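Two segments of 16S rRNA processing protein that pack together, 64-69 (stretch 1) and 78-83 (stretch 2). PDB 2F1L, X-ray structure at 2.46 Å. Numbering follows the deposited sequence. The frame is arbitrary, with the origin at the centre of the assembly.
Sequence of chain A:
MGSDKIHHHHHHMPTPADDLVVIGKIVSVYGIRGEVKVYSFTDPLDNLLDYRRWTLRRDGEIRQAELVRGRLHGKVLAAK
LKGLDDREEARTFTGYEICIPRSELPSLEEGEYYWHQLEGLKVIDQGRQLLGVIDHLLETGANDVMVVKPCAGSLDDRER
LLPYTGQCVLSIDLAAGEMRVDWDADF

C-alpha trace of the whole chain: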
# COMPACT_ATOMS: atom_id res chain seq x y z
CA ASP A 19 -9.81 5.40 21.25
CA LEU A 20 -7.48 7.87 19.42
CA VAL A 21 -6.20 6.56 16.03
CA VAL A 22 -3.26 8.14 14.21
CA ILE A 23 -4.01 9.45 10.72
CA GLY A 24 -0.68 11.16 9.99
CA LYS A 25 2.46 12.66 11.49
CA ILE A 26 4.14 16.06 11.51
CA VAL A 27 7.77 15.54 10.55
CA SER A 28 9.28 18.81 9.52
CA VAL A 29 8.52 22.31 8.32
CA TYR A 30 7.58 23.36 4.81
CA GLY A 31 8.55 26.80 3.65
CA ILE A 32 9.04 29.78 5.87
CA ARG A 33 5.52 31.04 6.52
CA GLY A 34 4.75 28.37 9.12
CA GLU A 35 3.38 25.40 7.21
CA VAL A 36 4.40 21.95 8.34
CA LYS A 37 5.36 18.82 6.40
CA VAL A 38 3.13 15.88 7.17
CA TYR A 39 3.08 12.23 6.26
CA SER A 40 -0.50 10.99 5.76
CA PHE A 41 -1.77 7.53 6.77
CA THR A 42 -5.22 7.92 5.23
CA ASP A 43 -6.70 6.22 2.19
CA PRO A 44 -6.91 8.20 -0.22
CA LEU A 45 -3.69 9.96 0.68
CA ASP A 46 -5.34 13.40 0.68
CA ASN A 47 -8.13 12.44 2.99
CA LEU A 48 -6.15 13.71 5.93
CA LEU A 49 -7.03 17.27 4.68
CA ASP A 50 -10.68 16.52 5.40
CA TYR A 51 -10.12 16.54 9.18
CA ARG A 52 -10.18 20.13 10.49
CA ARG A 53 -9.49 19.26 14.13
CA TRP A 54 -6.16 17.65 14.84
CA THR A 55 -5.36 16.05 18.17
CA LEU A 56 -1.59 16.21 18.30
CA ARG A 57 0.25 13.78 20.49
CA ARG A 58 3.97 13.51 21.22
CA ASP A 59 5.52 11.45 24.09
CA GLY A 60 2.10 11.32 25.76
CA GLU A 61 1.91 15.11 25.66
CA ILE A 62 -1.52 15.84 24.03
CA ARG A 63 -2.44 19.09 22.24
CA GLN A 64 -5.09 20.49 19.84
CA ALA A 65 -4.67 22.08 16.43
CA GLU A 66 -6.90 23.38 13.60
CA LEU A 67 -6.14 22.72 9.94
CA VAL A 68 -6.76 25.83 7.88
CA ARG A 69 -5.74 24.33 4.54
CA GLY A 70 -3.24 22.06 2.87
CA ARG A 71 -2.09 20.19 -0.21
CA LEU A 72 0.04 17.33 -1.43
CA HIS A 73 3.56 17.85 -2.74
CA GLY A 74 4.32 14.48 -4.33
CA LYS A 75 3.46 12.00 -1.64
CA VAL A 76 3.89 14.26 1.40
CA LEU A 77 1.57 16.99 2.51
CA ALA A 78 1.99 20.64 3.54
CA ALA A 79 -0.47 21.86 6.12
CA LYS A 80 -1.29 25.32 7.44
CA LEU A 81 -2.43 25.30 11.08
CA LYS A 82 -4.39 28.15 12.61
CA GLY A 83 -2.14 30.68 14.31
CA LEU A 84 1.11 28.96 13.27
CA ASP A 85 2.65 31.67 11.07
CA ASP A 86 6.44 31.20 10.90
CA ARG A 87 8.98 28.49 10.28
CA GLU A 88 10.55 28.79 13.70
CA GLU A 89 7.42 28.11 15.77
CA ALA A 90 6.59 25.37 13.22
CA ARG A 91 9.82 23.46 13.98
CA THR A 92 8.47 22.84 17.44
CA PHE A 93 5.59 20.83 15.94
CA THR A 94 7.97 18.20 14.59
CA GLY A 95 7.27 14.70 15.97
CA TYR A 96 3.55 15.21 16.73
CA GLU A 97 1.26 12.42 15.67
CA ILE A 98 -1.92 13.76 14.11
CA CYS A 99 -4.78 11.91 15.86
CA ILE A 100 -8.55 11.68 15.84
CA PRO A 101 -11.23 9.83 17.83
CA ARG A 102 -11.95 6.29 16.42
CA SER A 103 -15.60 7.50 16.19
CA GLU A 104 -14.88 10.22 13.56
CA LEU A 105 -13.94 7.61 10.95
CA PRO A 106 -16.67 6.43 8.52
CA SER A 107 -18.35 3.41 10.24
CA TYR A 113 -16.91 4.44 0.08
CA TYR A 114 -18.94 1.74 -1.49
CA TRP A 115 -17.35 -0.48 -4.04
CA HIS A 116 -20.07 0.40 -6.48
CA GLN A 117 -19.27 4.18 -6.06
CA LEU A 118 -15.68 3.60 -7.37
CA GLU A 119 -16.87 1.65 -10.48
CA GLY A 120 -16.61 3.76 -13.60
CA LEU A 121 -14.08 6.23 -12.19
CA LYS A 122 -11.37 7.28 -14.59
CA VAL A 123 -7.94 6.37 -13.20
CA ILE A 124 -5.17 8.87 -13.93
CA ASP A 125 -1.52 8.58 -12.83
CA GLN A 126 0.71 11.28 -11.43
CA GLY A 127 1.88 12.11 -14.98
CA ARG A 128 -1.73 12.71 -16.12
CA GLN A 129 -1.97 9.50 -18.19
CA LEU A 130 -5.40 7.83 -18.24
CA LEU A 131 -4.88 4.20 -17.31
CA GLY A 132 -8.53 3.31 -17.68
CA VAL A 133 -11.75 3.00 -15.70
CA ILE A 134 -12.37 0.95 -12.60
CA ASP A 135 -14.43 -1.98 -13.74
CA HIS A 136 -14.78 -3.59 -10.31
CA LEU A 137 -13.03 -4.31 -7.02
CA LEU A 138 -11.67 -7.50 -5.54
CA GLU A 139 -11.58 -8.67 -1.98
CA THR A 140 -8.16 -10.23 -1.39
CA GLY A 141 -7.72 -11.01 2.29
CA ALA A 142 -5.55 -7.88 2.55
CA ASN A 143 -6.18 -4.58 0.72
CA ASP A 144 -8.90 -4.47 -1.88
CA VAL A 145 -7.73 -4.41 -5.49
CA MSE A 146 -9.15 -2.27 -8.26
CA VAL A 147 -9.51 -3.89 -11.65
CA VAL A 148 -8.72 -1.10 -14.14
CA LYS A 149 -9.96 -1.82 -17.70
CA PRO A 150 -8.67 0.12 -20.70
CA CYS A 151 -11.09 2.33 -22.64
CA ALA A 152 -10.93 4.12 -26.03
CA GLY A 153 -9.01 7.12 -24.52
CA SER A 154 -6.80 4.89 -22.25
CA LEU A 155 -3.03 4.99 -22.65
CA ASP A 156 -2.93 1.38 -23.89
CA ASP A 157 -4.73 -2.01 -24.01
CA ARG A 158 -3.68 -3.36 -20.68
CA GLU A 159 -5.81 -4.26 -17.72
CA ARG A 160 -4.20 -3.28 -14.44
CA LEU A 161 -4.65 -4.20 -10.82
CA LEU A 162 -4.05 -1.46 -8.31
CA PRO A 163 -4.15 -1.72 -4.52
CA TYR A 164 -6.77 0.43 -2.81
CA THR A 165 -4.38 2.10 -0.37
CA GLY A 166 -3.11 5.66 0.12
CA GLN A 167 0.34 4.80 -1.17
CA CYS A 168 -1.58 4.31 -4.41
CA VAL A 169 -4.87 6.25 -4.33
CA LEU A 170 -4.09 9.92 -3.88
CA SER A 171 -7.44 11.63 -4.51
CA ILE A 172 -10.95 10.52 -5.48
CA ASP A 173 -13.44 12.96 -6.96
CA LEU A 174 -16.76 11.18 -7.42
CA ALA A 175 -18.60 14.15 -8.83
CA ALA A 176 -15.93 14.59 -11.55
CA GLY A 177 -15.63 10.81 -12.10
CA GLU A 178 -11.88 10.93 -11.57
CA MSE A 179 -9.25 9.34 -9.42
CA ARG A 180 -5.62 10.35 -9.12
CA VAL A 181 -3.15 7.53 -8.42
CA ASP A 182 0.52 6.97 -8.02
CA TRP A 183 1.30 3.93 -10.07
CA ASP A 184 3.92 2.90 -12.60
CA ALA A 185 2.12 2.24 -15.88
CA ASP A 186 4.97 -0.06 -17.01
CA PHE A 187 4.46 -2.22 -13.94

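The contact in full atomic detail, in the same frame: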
# COMPACT_ATOMS: atom_id res chain seq x y z
N GLN A 64 -4.04 20.32 20.85
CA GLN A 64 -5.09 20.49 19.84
C GLN A 64 -4.66 21.46 18.78
O GLN A 64 -4.05 22.45 19.10
CB GLN A 64 -6.35 21.06 20.48
CG GLN A 64 -7.00 20.14 21.50
CD GLN A 64 -7.33 18.77 20.92
OE1 GLN A 64 -7.74 18.66 19.75
NE2 GLN A 64 -7.12 17.71 21.72
N ALA A 65 -4.99 21.18 17.52
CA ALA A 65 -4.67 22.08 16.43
C ALA A 65 -5.77 22.08 15.38
O ALA A 65 -6.49 21.10 15.24
CB ALA A 65 -3.38 21.70 15.82
N GLU A 66 -5.91 23.21 14.68
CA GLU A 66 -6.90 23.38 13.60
C GLU A 66 -6.23 23.55 12.25
O GLU A 66 -5.41 24.44 12.07
CB GLU A 66 -7.77 24.61 13.83
CG GLU A 66 -8.61 24.48 15.08
CD GLU A 66 -9.99 25.12 14.96
OE1 GLU A 66 -10.91 24.55 14.30
OE2 GLU A 66 -10.12 26.19 15.57
N LEU A 67 -6.62 22.70 11.31
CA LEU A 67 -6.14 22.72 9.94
C LEU A 67 -6.89 23.79 9.18
O LEU A 67 -8.10 23.70 9.02
CB LEU A 67 -6.42 21.37 9.28
CG LEU A 67 -6.02 21.25 7.81
CD1 LEU A 67 -4.54 21.31 7.70
CD2 LEU A 67 -6.53 19.96 7.18
N VAL A 68 -6.17 24.79 8.71
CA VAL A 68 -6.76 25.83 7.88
C VAL A 68 -6.87 25.33 6.46
O VAL A 68 -7.91 25.36 5.90
CB VAL A 68 -5.92 27.10 7.87
CG1 VAL A 68 -6.50 28.13 6.88
CG2 VAL A 68 -5.85 27.67 9.29
N ARG A 69 -5.77 24.85 5.90
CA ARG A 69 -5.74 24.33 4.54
C ARG A 69 -4.46 23.55 4.35
O ARG A 69 -3.52 23.66 5.15
CB ARG A 69 -5.76 25.48 3.53
CG ARG A 69 -4.56 26.42 3.62
CD ARG A 69 -4.38 27.28 2.38
NE ARG A 69 -5.12 28.53 2.50
CZ ARG A 69 -4.75 29.57 3.24
NH1 ARG A 69 -3.60 29.55 3.96
NH2 ARG A 69 -5.53 30.66 3.25
N ALA A 78 1.74 19.39 2.79
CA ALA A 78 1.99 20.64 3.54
C ALA A 78 0.67 21.14 4.12
O ALA A 78 -0.36 21.19 3.43
CB ALA A 78 2.62 21.71 2.66
N ALA A 79 0.71 21.51 5.38
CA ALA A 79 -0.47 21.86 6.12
C ALA A 79 -0.26 23.19 6.82
O ALA A 79 0.82 23.42 7.36
CB ALA A 79 -0.73 20.80 7.14
N LYS A 80 -1.27 24.05 6.76
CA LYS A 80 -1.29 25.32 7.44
C LYS A 80 -2.21 25.18 8.64
O LYS A 80 -3.39 24.91 8.47
CB LYS A 80 -1.77 26.44 6.51
CG LYS A 80 -1.78 27.88 7.11
CD LYS A 80 -0.36 28.47 7.26
CE LYS A 80 -0.33 29.86 7.95
NZ LYS A 80 -1.15 29.85 9.18
N LEU A 81 -1.65 25.36 9.84
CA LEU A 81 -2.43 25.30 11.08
C LEU A 81 -2.74 26.70 11.60
O LEU A 81 -1.94 27.63 11.45
CB LEU A 81 -1.69 24.50 12.14
CG LEU A 81 -1.14 23.14 11.69
CD1 LEU A 81 -0.47 22.48 12.86
CD2 LEU A 81 -2.23 22.26 11.14
N LYS A 82 -3.91 26.84 12.23
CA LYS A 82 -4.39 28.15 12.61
C LYS A 82 -3.44 28.73 13.62
O LYS A 82 -3.06 28.05 14.56
CB LYS A 82 -5.82 28.11 13.16
CG LYS A 82 -6.39 29.49 13.39
CD LYS A 82 -7.87 29.48 13.69
CE LYS A 82 -8.30 30.88 14.04
NZ LYS A 82 -9.53 30.87 14.87
N GLY A 83 -3.02 29.97 13.39
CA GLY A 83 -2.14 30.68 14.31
C GLY A 83 -0.69 30.22 14.36
O GLY A 83 0.05 30.63 15.25
O HOH W 1 -4.14 25.39 15.34

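The two segments pair as neighbouring antiparallel strands of a sheet, held by three main-chain hydrogen bonds and covering 424 Å² between them. Lys80 contributes the largest share, 79 Å², and lies at the centre of the bonding pattern. Its carbonyl accepts a hydrogen bond from the backbone of stretch 1 (Val68 N to Lys80 O, 2.8 Å), while its amide donates one in return (Lys80 N to Arg69 O, 2.8 Å), the latter nearly straight at 170°. One residue of stretch 2 thus answers two consecutive residues of stretch 1. This is the mark of a beta bulge: the register shifts by one between the Leu67–Leu81 pair and the Arg69–Lys80 pair, and Val68, with phi/psi of -81/-53, departs from extended geometry to absorb the extra residue.

The bulge also turns the Val68 side chain toward stretch 2. Its CB lies 4.3 Å from Lys80 CG, and its CG2 reaches 3.6 Å from Lys82 N, so a compact branched side chain covers the backbone beside it although the residue remains exposed. Lys80 and Arg69 share a face of the sheet. The aliphatic part of the lysine provides the contact, with Lys80 CG 4.0 Å from Arg69 NH1, whereas the end of its chain leads away from stretch 1. There Lys80 NZ makes a weak hydrogen bond to Leu81 O at 3.3 Å.

Lys82, which covers 61 Å², extends the pairing just beyond the end of the strand. Its amide donates to stretch 1 (Lys82 N to Glu66 O, 2.8 Å), and the same carbonyl receives a CA-H...O contact from Leu81 CA at 3.3 Å. Water 1 adds a bridge between the backbones, donating to Lys82 O at 3.0 Å and accepting from Glu66 N at 2.9 Å. Near the backbone the side chains meet through carbon, with Glu66 CB 4.1 Å from Lys82 CB; the all-t lysine then carries its amine away into an exposed position, where a long charged side chain is well suited.

The face bearing Leu67 and Leu81 is apolar. Both leucines are buried, and Leu67 CD1 lies 3.9 Å from Ala79 CB and 4.3 Å from Leu81 CD2. Leu81 CD1 lies 4.2 Å from Ala65 CB. The leucine branches bridge the gap between strands, and the small alanines pack against them through their methyl groups, giving this face a continuous hydrocarbon surface.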